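Local atomic coordinates of botulinum neurotoxin type C1 (Clostridium botulinum, PDB entry 3R4S), a protein that binds gangliosides on nerve cells through its heavy-chain receptor-binding region, the step on which cell entry of this zinc-protease neurotoxin depends. Residues 286-291 and 310-315; 252-257 and 424-429; 245-250 and 299-304; 261-266 and 274-279. One frame throughout, in Å; residues are numbered along the deposited sequence.

Interaction 1. Residues 286-291 and 310-315; sequences YKIIIK and FDMTIN. With SIA (N-acetyl-alpha-neuraminic acid), chain D; SLB (N-acetyl-beta-neuraminic acid), chain C.
Backbone hydrogen bonds join I289 and D311 in both directions, I289 N to D311 O and D311 N to I289 O, each 2.9 Å. Beyond this antiparallel pair the backbones are linked by water: one water accepts from K287 N and donates to T313 O, a second donates to K287 O and accepts from T313 N.

On one face of the sheet I290 CG1 lies 3.9 Å from F310 CE1, and I288 CG2 meets M312 CE. At the end of the pair I314 CG1 sits over the centre of the Y286 ring, 3.7 Å from its centroid, a CH-pi contact. M312 SD approaches the same ring obliquely, a Met-aromatic contact 5.0 Å from the centroid.

The two segments belong to the C-terminal beta-trefoil and reach two sialic acid pockets. Y286 OH lies 2.6 Å from O4 of N-acetyl-beta-neuraminic acid.

D311 OD2 is 2.7 Å from O1A of N-acetyl-alpha-neuraminic acid. The aliphatic K291 CG packs 3.3 Å from D311 OD2, while K291 NZ bonds to N249 OD1 and does not touch the carboxylate.

Interaction 2. Residues 252-257 and 424-429; sequences YYMVNI and WGFVPV
Strands 252-256 and 424-428 run antiparallel, their axes 4.3 Å apart at the closest point, and four backbone hydrogen bonds tie Y253 to V427 and V255 to G425. Y252, M254, N256, W424, F426 and P428 project to one face. The W424 ring is held from both sides. N256 ND2 stands 3.3 Å above one face, toward the rim, with its amide almost perpendicular to the ring (87°). M254 CE lies over the opposite face, 3.6 Å from W424 CE3. M254 reaches there because CG is anti to the backbone N (chi1 -175°) and the chain runs extended beyond it. On the way its CG passes 3.7 Å from F426 CE1, and its sulfur makes oblique Met-aromatic contacts with both rings. F426 in turn directs its edge toward the face of Y252, with centroids 5.9 Å apart and planes at 67°. F426 CB also lies over the Y252 ring, 4.2 Å from its centroid.

On the other face Y253 CB meets V427 CB; past the strand end V429 CG2 sits over the Y253 ring.

This pairing brings the C-terminal strand of the beta-trefoil back to an early one, 251-256. Across the strands the side chains meet by aromatic, sulfur and CH-pi contacts, while Y252 OH bonds to R247 N and N256 ND2 to S421 O. The chemistry is that of a buried core in which these two polar tips find backbone partners.

Interaction 3. Residues 245-250 and 299-304; sequences DLRYNK and DTRVRG
R301 meets D245, L246 and R247 in turn along its length. Its CB lies 4.1 Å from L246 O. CG rests over one face of the R247 guanidinium, 3.6 Å from R247 NH1. CD passes D245 OD2, and NE then donates to that oxygen at 2.7 Å, in the guanidinium plane but on the anti side of the carboxylate. The two planes are 76° apart. At the tip, NH1 turns back to D299 OD2 at 2.8 Å, and NH2 donates to a water that also donates to D245 OD2. R247 NH2 lies over the R301 guanidinium, a like-charge approach probably eased by the carboxylates.

R303 grips D299 end-on with NH1 and NH2, and D299 OD1 also accepts from R301 N, an Asx turn. R247 NH1 donates to T300 OG1 at 3.1 Å.

Beside the charged groups the packing is apolar. V302 CG2 sits over the centre of the Y248 ring, 3.5 Å from its centroid, and Y248 OH bonds to D306 OD2. L246 CD2 touches V302 CB. V302 N bonds to L246 O, and Y248 N to T300 O.

The arrangement is a salt-bridge network of D245, D299, R301 and R303 next to an apolar cluster that continues onto I290 and L308. It joins two loops of the beta-trefoil, one leading into strand 251-256 and the other linking strands 288-292 and 307-314.

Interaction 4. Residues 261-266 and 274-279; sequences NRYMYA and NTRRNN. With SLB (N-acetyl-beta-neuraminic acid), chain C.
The beta hairpin of strands 262-267 and 270-275 carries part of the N-acetyl-beta-neuraminic acid pocket; within the hairpin Y263 and N274 are an antiparallel hydrogen-bonded pair. Y263 N donates to N274 O at 2.8 Å, and N274 N returns the bond to Y263 O at 3.0 Å. R276 N donates to N261 O, extending the pairing past the strand end.

Y263 CG lies between the backbone N and the carbonyl carbon (chi1 68°), a position that lays the ring across the partner strand. N274 CB sits over its face, 3.4 Å from Y263 CZ, and R276 CA meets its edge. The R276 side chain runs extended from CG to NE beside N261. Y263 CB covers one face of its guanidinium, while R276 NE bonds to L260 O. On the opposite face of the hairpin, T275 OG1 lies over a face of the R262 guanidinium, and R262 NH1 donates to N261 OD1.

At the sugar, O4 donates to A266 O at 2.8 Å. Y265 OH comes within 3.3 Å of sugar C3, and O4 lies over the Y265 ring, toward its rim.

The Y265 ring meets that of Y286, with planes about 15° apart. M264 reaches M254 of strand 251-256 and M312 of strand 307-314, and R276 touches V255.

Interaction 2 is the buried one, built of aromatic and sulfur contacts. Interactions 1 and 3 are partly buried, and interaction 4 lies at the surface. Interactions 1 and 2 share one sheet: strands 288-292 and 251-256 are neighbours in it, joined by I288 O and Y252 N. Interaction 1 is apolar on its buried face and polar at its sugar ends. Interaction 3 meets that sheet from its loops, through N249 to K291 and R247 to Y252, and combines a salt-bridge network with apolar packing. Interaction 4 rests on backbone pairing and arginine side chains, and packs on interaction 2 through M264 and R276. Interactions 1 and 4 both touch N-acetyl-beta-neuraminic acid; interactions 3 and 4 do not touch.

Interaction 1. Residues 286-291 and 310-315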
# COMPACT_ATOMS: atom_id res chain seq x y z
N TYR A 286 -19.77 8.11 -6.46
CA TYR A 286 -20.41 7.43 -5.34
C TYR A 286 -19.45 6.51 -4.61
O TYR A 286 -18.43 6.07 -5.16
CB TYR A 286 -21.64 6.66 -5.81
CG TYR A 286 -22.68 7.51 -6.51
CD1 TYR A 286 -23.10 8.72 -5.96
CD2 TYR A 286 -23.24 7.11 -7.71
CE1 TYR A 286 -24.05 9.50 -6.59
CE2 TYR A 286 -24.20 7.88 -8.35
CZ TYR A 286 -24.60 9.08 -7.79
OH TYR A 286 -25.55 9.85 -8.42
N LYS A 287 -19.81 6.22 -3.37
CA LYS A 287 -19.02 5.39 -2.49
C LYS A 287 -19.74 4.07 -2.28
O LYS A 287 -20.97 4.00 -2.40
CB LYS A 287 -18.86 6.11 -1.16
CG LYS A 287 -18.33 7.53 -1.33
CD LYS A 287 -18.83 8.44 -0.22
CE LYS A 287 -18.63 9.90 -0.59
NZ LYS A 287 -18.71 10.79 0.61
N ILE A 288 -18.99 3.01 -1.99
CA ILE A 288 -19.61 1.76 -1.57
C ILE A 288 -19.28 1.49 -0.11
O ILE A 288 -18.31 2.03 0.44
CB ILE A 288 -19.16 0.54 -2.43
CG1 ILE A 288 -17.67 0.27 -2.28
CG2 ILE A 288 -19.51 0.76 -3.91
CD1 ILE A 288 -17.29 -0.52 -1.04
N ILE A 289 -20.10 0.65 0.51
CA ILE A 289 -19.81 0.13 1.83
C ILE A 289 -19.89 -1.38 1.71
O ILE A 289 -20.82 -1.90 1.11
CB ILE A 289 -20.84 0.63 2.87
CG1 ILE A 289 -20.75 2.15 3.02
CG2 ILE A 289 -20.64 -0.08 4.20
CD1 ILE A 289 -21.76 2.74 3.99
N ILE A 290 -18.91 -2.07 2.28
CA ILE A 290 -18.85 -3.53 2.21
C ILE A 290 -19.56 -4.13 3.41
O ILE A 290 -19.31 -3.72 4.55
CB ILE A 290 -17.38 -4.02 2.20
CG1 ILE A 290 -16.56 -3.24 1.16
CG2 ILE A 290 -17.32 -5.52 1.93
CD1 ILE A 290 -15.08 -3.50 1.22
N LYS A 291 -20.44 -5.10 3.18
CA LYS A 291 -21.18 -5.73 4.28
C LYS A 291 -20.86 -7.21 4.37
O LYS A 291 -20.88 -7.93 3.36
CB LYS A 291 -22.70 -5.55 4.10
CG LYS A 291 -23.12 -4.13 3.81
CD LYS A 291 -22.87 -3.20 4.99
CE LYS A 291 -23.72 -3.58 6.20
NZ LYS A 291 -23.49 -2.64 7.36
N PHE A 310 -22.30 -5.54 -1.36
CA PHE A 310 -21.94 -4.13 -1.38
C PHE A 310 -23.18 -3.22 -1.36
O PHE A 310 -24.12 -3.45 -2.12
CB PHE A 310 -21.11 -3.81 -2.63
CG PHE A 310 -19.84 -4.62 -2.75
CD1 PHE A 310 -18.67 -4.20 -2.11
CD2 PHE A 310 -19.80 -5.78 -3.51
CE1 PHE A 310 -17.49 -4.95 -2.22
CE2 PHE A 310 -18.63 -6.53 -3.64
CZ PHE A 310 -17.47 -6.11 -2.99
N ASP A 311 -23.15 -2.18 -0.53
CA ASP A 311 -24.18 -1.14 -0.52
C ASP A 311 -23.67 0.13 -1.18
O ASP A 311 -22.49 0.47 -1.05
CB ASP A 311 -24.56 -0.78 0.91
CG ASP A 311 -25.33 -1.87 1.60
OD1 ASP A 311 -25.90 -2.73 0.88
OD2 ASP A 311 -25.34 -1.88 2.85
N MET A 312 -24.56 0.81 -1.88
CA MET A 312 -24.30 2.15 -2.39
C MET A 312 -25.50 3.06 -2.13
O MET A 312 -26.65 2.70 -2.40
CB MET A 312 -23.98 2.10 -3.89
CG MET A 312 -23.72 3.47 -4.50
SD MET A 312 -23.38 3.39 -6.26
CE MET A 312 -21.76 2.61 -6.28
N THR A 313 -25.25 4.24 -1.57
CA THR A 313 -26.33 5.18 -1.29
C THR A 313 -26.31 6.33 -2.28
O THR A 313 -25.29 6.99 -2.47
CB THR A 313 -26.25 5.72 0.15
OG1 THR A 313 -26.56 4.66 1.07
CG2 THR A 313 -27.24 6.85 0.36
N ILE A 314 -27.44 6.54 -2.94
CA ILE A 314 -27.60 7.66 -3.86
C ILE A 314 -28.88 8.43 -3.51
O ILE A 314 -29.95 7.82 -3.35
CB ILE A 314 -27.70 7.18 -5.31
CG1 ILE A 314 -26.46 6.37 -5.68
CG2 ILE A 314 -27.90 8.37 -6.25
CD1 ILE A 314 -26.56 5.71 -7.03
N ASN A 315 -28.77 9.75 -3.39
CA ASN A 315 -29.92 10.59 -3.05
C ASN A 315 -30.69 10.02 -1.86
O ASN A 315 -31.92 9.93 -1.89
CB ASN A 315 -30.84 10.78 -4.26
CG ASN A 315 -30.15 11.50 -5.41
OD1 ASN A 315 -30.44 11.25 -6.58
ND2 ASN A 315 -29.24 12.41 -5.07
C1 SIA D . -27.48 -3.03 5.19
C2 SIA D . -28.33 -3.91 6.08
C3 SIA D . -29.26 -3.08 6.97
C4 SIA D . -30.47 -2.53 6.23
C5 SIA D . -31.13 -3.63 5.41
C6 SIA D . -30.09 -4.23 4.48
C7 SIA D . -30.65 -5.30 3.55
C8 SIA D . -29.54 -5.88 2.67
C9 SIA D . -30.12 -6.74 1.55
C10 SIA D . -33.37 -3.25 4.57
C11 SIA D . -34.26 -2.46 3.64
N5 SIA D . -32.07 -2.93 4.55
O1A SIA D . -26.99 -3.54 4.15
O1B SIA D . -27.27 -1.84 5.53
O2 SIA D . -27.44 -4.67 6.91
O4 SIA D . -31.42 -2.04 7.18
O6 SIA D . -29.05 -4.83 5.25
O7 SIA D . -31.22 -6.36 4.33
O8 SIA D . -28.75 -4.82 2.11
O9 SIA D . -30.71 -5.86 0.59
O10 SIA D . -33.80 -4.13 5.30
C1 SLB C . -28.89 12.24 -12.72
C2 SLB C . -29.21 11.18 -11.69
C3 SLB C . -27.92 10.43 -11.34
C4 SLB C . -28.21 9.26 -10.40
C5 SLB C . -29.20 8.34 -11.06
C6 SLB C . -30.48 9.11 -11.41
C7 SLB C . -31.40 8.20 -12.20
C8 SLB C . -32.79 8.82 -12.36
C9 SLB C . -33.74 7.89 -13.11
C10 SLB C . -29.60 6.07 -10.19
C11 SLB C . -30.06 5.29 -9.00
N5 SLB C . -29.61 7.40 -10.02
O1A SLB C . -28.71 11.91 -13.91
O1B SLB C . -28.81 13.42 -12.32
O2 SLB C . -29.70 11.85 -10.53
O4 SLB C . -27.01 8.53 -10.13
O6 SLB C . -30.22 10.30 -12.19
O7 SLB C . -30.77 7.99 -13.48
O8 SLB C . -33.35 9.14 -11.08
O9 SLB C . -33.53 8.06 -14.51
O10 SLB C . -29.25 5.53 -11.24
O HOH W 1 -22.20 7.41 -2.45
O HOH W 2 -22.68 4.47 -0.21

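Interaction 2. Residues 252-257 and 424-429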
# COMPACT_ATOMS: atom_id res chain seq x y z
N TYR A 252 -15.92 3.43 0.96
CA TYR A 252 -14.76 3.45 0.06
C TYR A 252 -15.12 3.97 -1.31
O TYR A 252 -16.27 3.85 -1.76
CB TYR A 252 -14.16 2.05 -0.11
CG TYR A 252 -13.51 1.48 1.14
CD1 TYR A 252 -12.23 1.89 1.54
CD2 TYR A 252 -14.15 0.52 1.90
CE1 TYR A 252 -11.62 1.36 2.69
CE2 TYR A 252 -13.56 -0.01 3.05
CZ TYR A 252 -12.29 0.40 3.43
OH TYR A 252 -11.73 -0.13 4.57
N TYR A 253 -14.13 4.56 -1.98
CA TYR A 253 -14.19 4.70 -3.42
C TYR A 253 -13.63 3.43 -4.06
O TYR A 253 -12.46 3.06 -3.85
CB TYR A 253 -13.38 5.90 -3.89
CG TYR A 253 -13.96 7.24 -3.50
CD1 TYR A 253 -15.19 7.65 -3.99
CD2 TYR A 253 -13.24 8.12 -2.68
CE1 TYR A 253 -15.72 8.89 -3.66
CE2 TYR A 253 -13.76 9.36 -2.35
CZ TYR A 253 -15.00 9.74 -2.84
OH TYR A 253 -15.52 10.96 -2.52
N MET A 254 -14.48 2.74 -4.81
CA MET A 254 -14.12 1.49 -5.44
C MET A 254 -13.57 1.81 -6.82
O MET A 254 -14.22 2.51 -7.60
CB MET A 254 -15.35 0.60 -5.54
CG MET A 254 -15.09 -0.80 -6.08
SD MET A 254 -16.55 -1.85 -5.90
CE MET A 254 -16.05 -3.29 -6.86
N VAL A 255 -12.38 1.30 -7.13
CA VAL A 255 -11.75 1.59 -8.41
C VAL A 255 -11.26 0.32 -9.09
O VAL A 255 -10.92 -0.68 -8.44
CB VAL A 255 -10.55 2.54 -8.25
CG1 VAL A 255 -11.01 3.91 -7.78
CG2 VAL A 255 -9.53 1.96 -7.28
N ASN A 256 -11.24 0.35 -10.41
CA ASN A 256 -10.66 -0.73 -11.17
C ASN A 256 -9.23 -0.35 -11.50
O ASN A 256 -8.98 0.77 -11.97
CB ASN A 256 -11.45 -0.97 -12.45
CG ASN A 256 -11.04 -2.23 -13.15
OD1 ASN A 256 -10.09 -2.24 -13.93
ND2 ASN A 256 -11.74 -3.32 -12.86
N ILE A 257 -8.30 -1.25 -11.23
CA ILE A 257 -6.87 -0.98 -11.43
C ILE A 257 -6.56 -0.56 -12.88
O ILE A 257 -5.66 0.25 -13.12
CB ILE A 257 -5.99 -2.18 -11.00
CG1 ILE A 257 -6.17 -2.45 -9.50
CG2 ILE A 257 -4.51 -1.93 -11.32
CD1 ILE A 257 -6.03 -1.21 -8.62
N TRP A 424 -9.56 -4.91 -8.23
CA TRP A 424 -10.35 -3.83 -7.65
C TRP A 424 -9.70 -3.28 -6.41
O TRP A 424 -9.35 -4.03 -5.50
CB TRP A 424 -11.75 -4.36 -7.29
CG TRP A 424 -12.50 -4.84 -8.49
CD1 TRP A 424 -12.57 -6.12 -8.96
CD2 TRP A 424 -13.27 -4.03 -9.39
NE1 TRP A 424 -13.35 -6.17 -10.10
CE2 TRP A 424 -13.79 -4.90 -10.39
CE3 TRP A 424 -13.57 -2.67 -9.45
CZ2 TRP A 424 -14.58 -4.44 -11.43
CZ3 TRP A 424 -14.36 -2.21 -10.49
CH2 TRP A 424 -14.86 -3.09 -11.46
N GLY A 425 -9.55 -1.96 -6.36
CA GLY A 425 -9.01 -1.30 -5.18
C GLY A 425 -10.08 -0.53 -4.43
O GLY A 425 -11.13 -0.21 -4.98
N PHE A 426 -9.81 -0.23 -3.17
CA PHE A 426 -10.76 0.47 -2.33
C PHE A 426 -10.07 1.62 -1.63
O PHE A 426 -9.26 1.39 -0.73
CB PHE A 426 -11.35 -0.49 -1.29
CG PHE A 426 -12.19 -1.56 -1.90
CD1 PHE A 426 -13.52 -1.31 -2.22
CD2 PHE A 426 -11.66 -2.80 -2.18
CE1 PHE A 426 -14.31 -2.29 -2.80
CE2 PHE A 426 -12.45 -3.80 -2.76
CZ PHE A 426 -13.77 -3.54 -3.07
N VAL A 427 -10.38 2.84 -2.06
CA VAL A 427 -9.77 4.04 -1.48
C VAL A 427 -10.63 4.60 -0.35
O VAL A 427 -11.77 4.99 -0.58
CB VAL A 427 -9.56 5.14 -2.52
CG1 VAL A 427 -8.84 6.31 -1.88
CG2 VAL A 427 -8.78 4.62 -3.71
N PRO A 428 -10.08 4.65 0.86
CA PRO A 428 -10.86 5.17 1.99
C PRO A 428 -11.29 6.62 1.76
O PRO A 428 -10.53 7.41 1.21
CB PRO A 428 -9.89 5.08 3.18
CG PRO A 428 -8.54 5.03 2.57
CD PRO A 428 -8.71 4.30 1.26
N VAL A 429 -12.51 6.95 2.18
CA VAL A 429 -13.01 8.31 2.04
C VAL A 429 -12.52 9.13 3.23
O VAL A 429 -12.74 8.74 4.38
CB VAL A 429 -14.56 8.34 2.00
CG1 VAL A 429 -15.05 9.76 1.87
CG2 VAL A 429 -15.07 7.48 0.86

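Interaction 3. Residues 245-250 and 299-304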
# COMPACT_ATOMS: atom_id res chain seq x y z
N ASP A 245 -5.63 -2.24 6.59
CA ASP A 245 -6.62 -3.31 6.60
C ASP A 245 -7.95 -2.84 6.02
O ASP A 245 -8.51 -1.83 6.45
CB ASP A 245 -6.86 -3.84 8.02
CG ASP A 245 -5.67 -4.60 8.57
OD1 ASP A 245 -4.72 -4.89 7.81
OD2 ASP A 245 -5.69 -4.91 9.79
N LEU A 246 -8.47 -3.60 5.06
CA LEU A 246 -9.81 -3.34 4.53
C LEU A 246 -10.89 -3.65 5.58
O LEU A 246 -10.82 -4.66 6.28
CB LEU A 246 -10.05 -4.16 3.26
CG LEU A 246 -11.26 -3.73 2.43
CD1 LEU A 246 -11.02 -2.32 1.85
CD2 LEU A 246 -11.55 -4.75 1.32
N ARG A 247 -11.90 -2.77 5.67
CA ARG A 247 -12.92 -2.86 6.71
C ARG A 247 -14.34 -2.96 6.16
O ARG A 247 -14.66 -2.34 5.14
CB ARG A 247 -12.85 -1.61 7.60
CG ARG A 247 -11.55 -1.46 8.37
CD ARG A 247 -11.51 -2.43 9.54
NE ARG A 247 -10.34 -2.22 10.38
CZ ARG A 247 -10.19 -2.72 11.60
NH1 ARG A 247 -11.15 -3.46 12.14
NH2 ARG A 247 -9.08 -2.48 12.29
N TYR A 248 -15.18 -3.73 6.85
CA TYR A 248 -16.62 -3.72 6.63
C TYR A 248 -17.22 -2.45 7.23
O TYR A 248 -16.62 -1.85 8.13
CB TYR A 248 -17.29 -4.94 7.28
CG TYR A 248 -16.92 -6.26 6.64
CD1 TYR A 248 -17.44 -6.62 5.40
CD2 TYR A 248 -16.05 -7.13 7.27
CE1 TYR A 248 -17.12 -7.82 4.81
CE2 TYR A 248 -15.71 -8.35 6.69
CZ TYR A 248 -16.24 -8.69 5.45
OH TYR A 248 -15.91 -9.89 4.85
N ASN A 249 -18.38 -2.05 6.73
CA ASN A 249 -19.12 -0.92 7.29
C ASN A 249 -18.38 0.40 7.20
O ASN A 249 -18.52 1.27 8.06
CB ASN A 249 -19.49 -1.18 8.75
CG ASN A 249 -20.20 -2.51 8.95
OD1 ASN A 249 -20.88 -3.01 8.05
ND2 ASN A 249 -20.03 -3.08 10.12
N LYS A 250 -17.60 0.56 6.15
CA LYS A 250 -16.81 1.77 5.99
C LYS A 250 -16.85 2.19 4.54
O LYS A 250 -16.73 1.36 3.64
CB LYS A 250 -15.38 1.54 6.48
CG LYS A 250 -14.38 2.64 6.14
CD LYS A 250 -12.99 2.32 6.72
CE LYS A 250 -11.95 3.38 6.33
NZ LYS A 250 -12.24 4.71 6.93
N ASP A 299 -13.77 -9.11 14.55
CA ASP A 299 -13.45 -7.75 14.16
C ASP A 299 -14.16 -7.41 12.85
O ASP A 299 -14.96 -8.20 12.36
CB ASP A 299 -11.93 -7.53 14.05
CG ASP A 299 -11.29 -8.36 12.94
OD1 ASP A 299 -12.01 -8.74 11.99
OD2 ASP A 299 -10.07 -8.63 13.02
N THR A 300 -13.88 -6.24 12.30
CA THR A 300 -14.56 -5.80 11.09
C THR A 300 -13.60 -5.75 9.90
O THR A 300 -13.83 -5.03 8.94
CB THR A 300 -15.21 -4.43 11.28
OG1 THR A 300 -14.22 -3.49 11.71
CG2 THR A 300 -16.32 -4.50 12.34
N ARG A 301 -12.52 -6.53 9.99
CA ARG A 301 -11.54 -6.64 8.91
C ARG A 301 -12.05 -7.60 7.83
O ARG A 301 -12.63 -8.64 8.13
CB ARG A 301 -10.20 -7.14 9.45
CG ARG A 301 -9.48 -6.18 10.38
CD ARG A 301 -8.14 -6.77 10.85
NE ARG A 301 -7.39 -5.82 11.66
CZ ARG A 301 -7.53 -5.67 12.98
NH1 ARG A 301 -8.39 -6.43 13.64
NH2 ARG A 301 -6.80 -4.78 13.63
N VAL A 302 -11.83 -7.24 6.56
CA VAL A 302 -12.18 -8.12 5.44
C VAL A 302 -11.06 -9.13 5.12
O VAL A 302 -9.91 -8.75 4.91
CB VAL A 302 -12.53 -7.28 4.19
CG1 VAL A 302 -12.98 -8.19 3.04
CG2 VAL A 302 -13.62 -6.24 4.53
N ARG A 303 -11.40 -10.41 5.06
CA ARG A 303 -10.40 -11.45 4.77
C ARG A 303 -10.75 -12.24 3.51
O ARG A 303 -11.92 -12.34 3.14
CB ARG A 303 -10.28 -12.41 5.95
CG ARG A 303 -9.75 -11.77 7.23
CD ARG A 303 -9.85 -12.72 8.43
NE ARG A 303 -9.20 -12.14 9.60
CZ ARG A 303 -9.75 -11.21 10.38
NH1 ARG A 303 -10.97 -10.76 10.13
NH2 ARG A 303 -9.07 -10.73 11.41
N GLY A 304 -9.73 -12.80 2.87
CA GLY A 304 -9.92 -13.62 1.69
C GLY A 304 -10.81 -14.81 2.01
O GLY A 304 -10.64 -15.45 3.04
O HOH W 3 -5.13 -3.37 11.94
O HOH W 4 -12.87 -4.41 14.72
O HOH W 5 -15.36 -0.82 10.46

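Interaction 4. Residues 261-266 and 274-279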
# COMPACT_ATOMS: atom_id res chain seq x y z
N ASN A 261 -8.28 6.42 -13.45
CA ASN A 261 -8.76 7.77 -13.76
C ASN A 261 -10.28 7.84 -13.91
O ASN A 261 -10.81 8.85 -14.36
CB ASN A 261 -8.07 8.32 -15.01
CG ASN A 261 -8.50 7.62 -16.29
OD1 ASN A 261 -9.09 6.54 -16.24
ND2 ASN A 261 -8.20 8.22 -17.44
N ARG A 262 -10.97 6.77 -13.53
CA ARG A 262 -12.44 6.74 -13.59
C ARG A 262 -13.05 6.63 -12.20
O ARG A 262 -12.59 5.85 -11.36
CB ARG A 262 -12.94 5.56 -14.42
CG ARG A 262 -12.36 5.45 -15.82
CD ARG A 262 -12.76 6.61 -16.68
NE ARG A 262 -13.08 6.18 -18.03
CZ ARG A 262 -12.19 5.93 -18.98
NH1 ARG A 262 -10.88 6.06 -18.73
NH2 ARG A 262 -12.60 5.55 -20.18
N TYR A 263 -14.10 7.41 -11.96
CA TYR A 263 -14.86 7.26 -10.73
C TYR A 263 -16.19 6.58 -11.00
O TYR A 263 -16.63 6.45 -12.15
CB TYR A 263 -15.08 8.61 -10.04
CG TYR A 263 -15.99 9.55 -10.80
CD1 TYR A 263 -17.38 9.44 -10.68
CD2 TYR A 263 -15.48 10.54 -11.63
CE1 TYR A 263 -18.22 10.29 -11.36
CE2 TYR A 263 -16.31 11.40 -12.32
CZ TYR A 263 -17.69 11.27 -12.19
OH TYR A 263 -18.52 12.13 -12.88
N MET A 264 -16.83 6.14 -9.93
CA MET A 264 -18.05 5.35 -10.02
C MET A 264 -19.27 6.26 -10.02
O MET A 264 -19.42 7.13 -9.16
CB MET A 264 -18.10 4.36 -8.86
CG MET A 264 -18.83 3.10 -9.18
SD MET A 264 -18.65 1.82 -7.92
CE MET A 264 -17.48 0.75 -8.75
N TYR A 265 -20.14 6.06 -11.00
CA TYR A 265 -21.37 6.84 -11.07
C TYR A 265 -22.54 5.90 -11.34
O TYR A 265 -22.37 4.68 -11.36
CB TYR A 265 -21.26 7.91 -12.16
CG TYR A 265 -22.28 9.01 -12.01
CD1 TYR A 265 -22.45 9.66 -10.80
CD2 TYR A 265 -23.07 9.39 -13.08
CE1 TYR A 265 -23.38 10.67 -10.65
CE2 TYR A 265 -24.01 10.39 -12.94
CZ TYR A 265 -24.16 11.03 -11.73
OH TYR A 265 -25.09 12.04 -11.59
N ALA A 266 -23.73 6.45 -11.52
CA ALA A 266 -24.88 5.60 -11.81
C ALA A 266 -25.94 6.29 -12.66
O ALA A 266 -26.11 7.51 -12.61
CB ALA A 266 -25.50 5.03 -10.53
N ASN A 274 -17.14 7.16 -15.00
CA ASN A 274 -16.90 8.46 -15.63
C ASN A 274 -15.48 8.94 -15.39
O ASN A 274 -14.90 8.69 -14.33
CB ASN A 274 -17.87 9.51 -15.07
CG ASN A 274 -19.31 9.28 -15.52
OD1 ASN A 274 -19.59 8.45 -16.39
ND2 ASN A 274 -20.23 10.03 -14.92
N THR A 275 -14.93 9.67 -16.35
CA THR A 275 -13.59 10.24 -16.23
C THR A 275 -13.49 11.28 -15.10
O THR A 275 -14.32 12.18 -15.01
CB THR A 275 -13.15 10.84 -17.56
OG1 THR A 275 -13.12 9.80 -18.55
CG2 THR A 275 -11.77 11.46 -17.45
N ARG A 276 -12.50 11.11 -14.23
CA ARG A 276 -12.26 12.03 -13.12
C ARG A 276 -11.92 13.43 -13.61
O ARG A 276 -11.21 13.60 -14.60
CB ARG A 276 -11.09 11.53 -12.25
CG ARG A 276 -11.41 10.32 -11.39
CD ARG A 276 -10.19 9.74 -10.62
NE ARG A 276 -10.56 8.43 -10.11
CZ ARG A 276 -11.37 8.25 -9.07
NH1 ARG A 276 -11.84 9.30 -8.40
NH2 ARG A 276 -11.70 7.02 -8.69
N ARG A 277 -12.42 14.44 -12.91
CA ARG A 277 -12.05 15.81 -13.21
C ARG A 277 -10.87 16.25 -12.33
O ARG A 277 -10.07 17.10 -12.73
CB ARG A 277 -13.25 16.74 -13.04
CG ARG A 277 -14.45 16.37 -13.93
CD ARG A 277 -14.01 16.22 -15.39
NE ARG A 277 -15.00 15.51 -16.21
CZ ARG A 277 -14.78 15.13 -17.47
NH1 ARG A 277 -13.62 15.40 -18.06
NH2 ARG A 277 -15.73 14.48 -18.15
N ASN A 278 -10.76 15.65 -11.15
CA ASN A 278 -9.68 15.95 -10.22
C ASN A 278 -8.70 14.78 -10.17
O ASN A 278 -8.83 13.88 -9.35
CB ASN A 278 -10.24 16.21 -8.83
CG ASN A 278 -11.45 17.15 -8.86
OD1 ASN A 278 -12.41 16.97 -8.10
ND2 ASN A 278 -11.40 18.14 -9.74
N ASN A 279 -7.72 14.79 -11.06
CA ASN A 279 -6.76 13.70 -11.18
C ASN A 279 -5.83 13.53 -9.98
O ASN A 279 -5.25 12.46 -9.79
CB ASN A 279 -5.93 13.85 -12.44
CG ASN A 279 -6.70 13.47 -13.67
OD1 ASN A 279 -7.26 12.37 -13.74
ND2 ASN A 279 -6.75 14.37 -14.65
C1 SLB C . -28.89 12.24 -12.72
C2 SLB C . -29.21 11.18 -11.69
C3 SLB C . -27.92 10.43 -11.34
C4 SLB C . -28.21 9.26 -10.40
C5 SLB C . -29.20 8.34 -11.06
C6 SLB C . -30.48 9.11 -11.41
C7 SLB C . -31.40 8.20 -12.20
C8 SLB C . -32.79 8.82 -12.36
C9 SLB C . -33.74 7.89 -13.11
C10 SLB C . -29.60 6.07 -10.19
C11 SLB C . -30.06 5.29 -9.00
N5 SLB C . -29.61 7.40 -10.02
O1A SLB C . -28.71 11.91 -13.91
O1B SLB C . -28.81 13.42 -12.32
O2 SLB C . -29.70 11.85 -10.53
O4 SLB C . -27.01 8.53 -10.13
O6 SLB C . -30.22 10.30 -12.19
O7 SLB C . -30.77 7.99 -13.48
O8 SLB C . -33.35 9.14 -11.08
O9 SLB C . -33.53 8.06 -14.51
O10 SLB C . -29.25 5.53 -11.24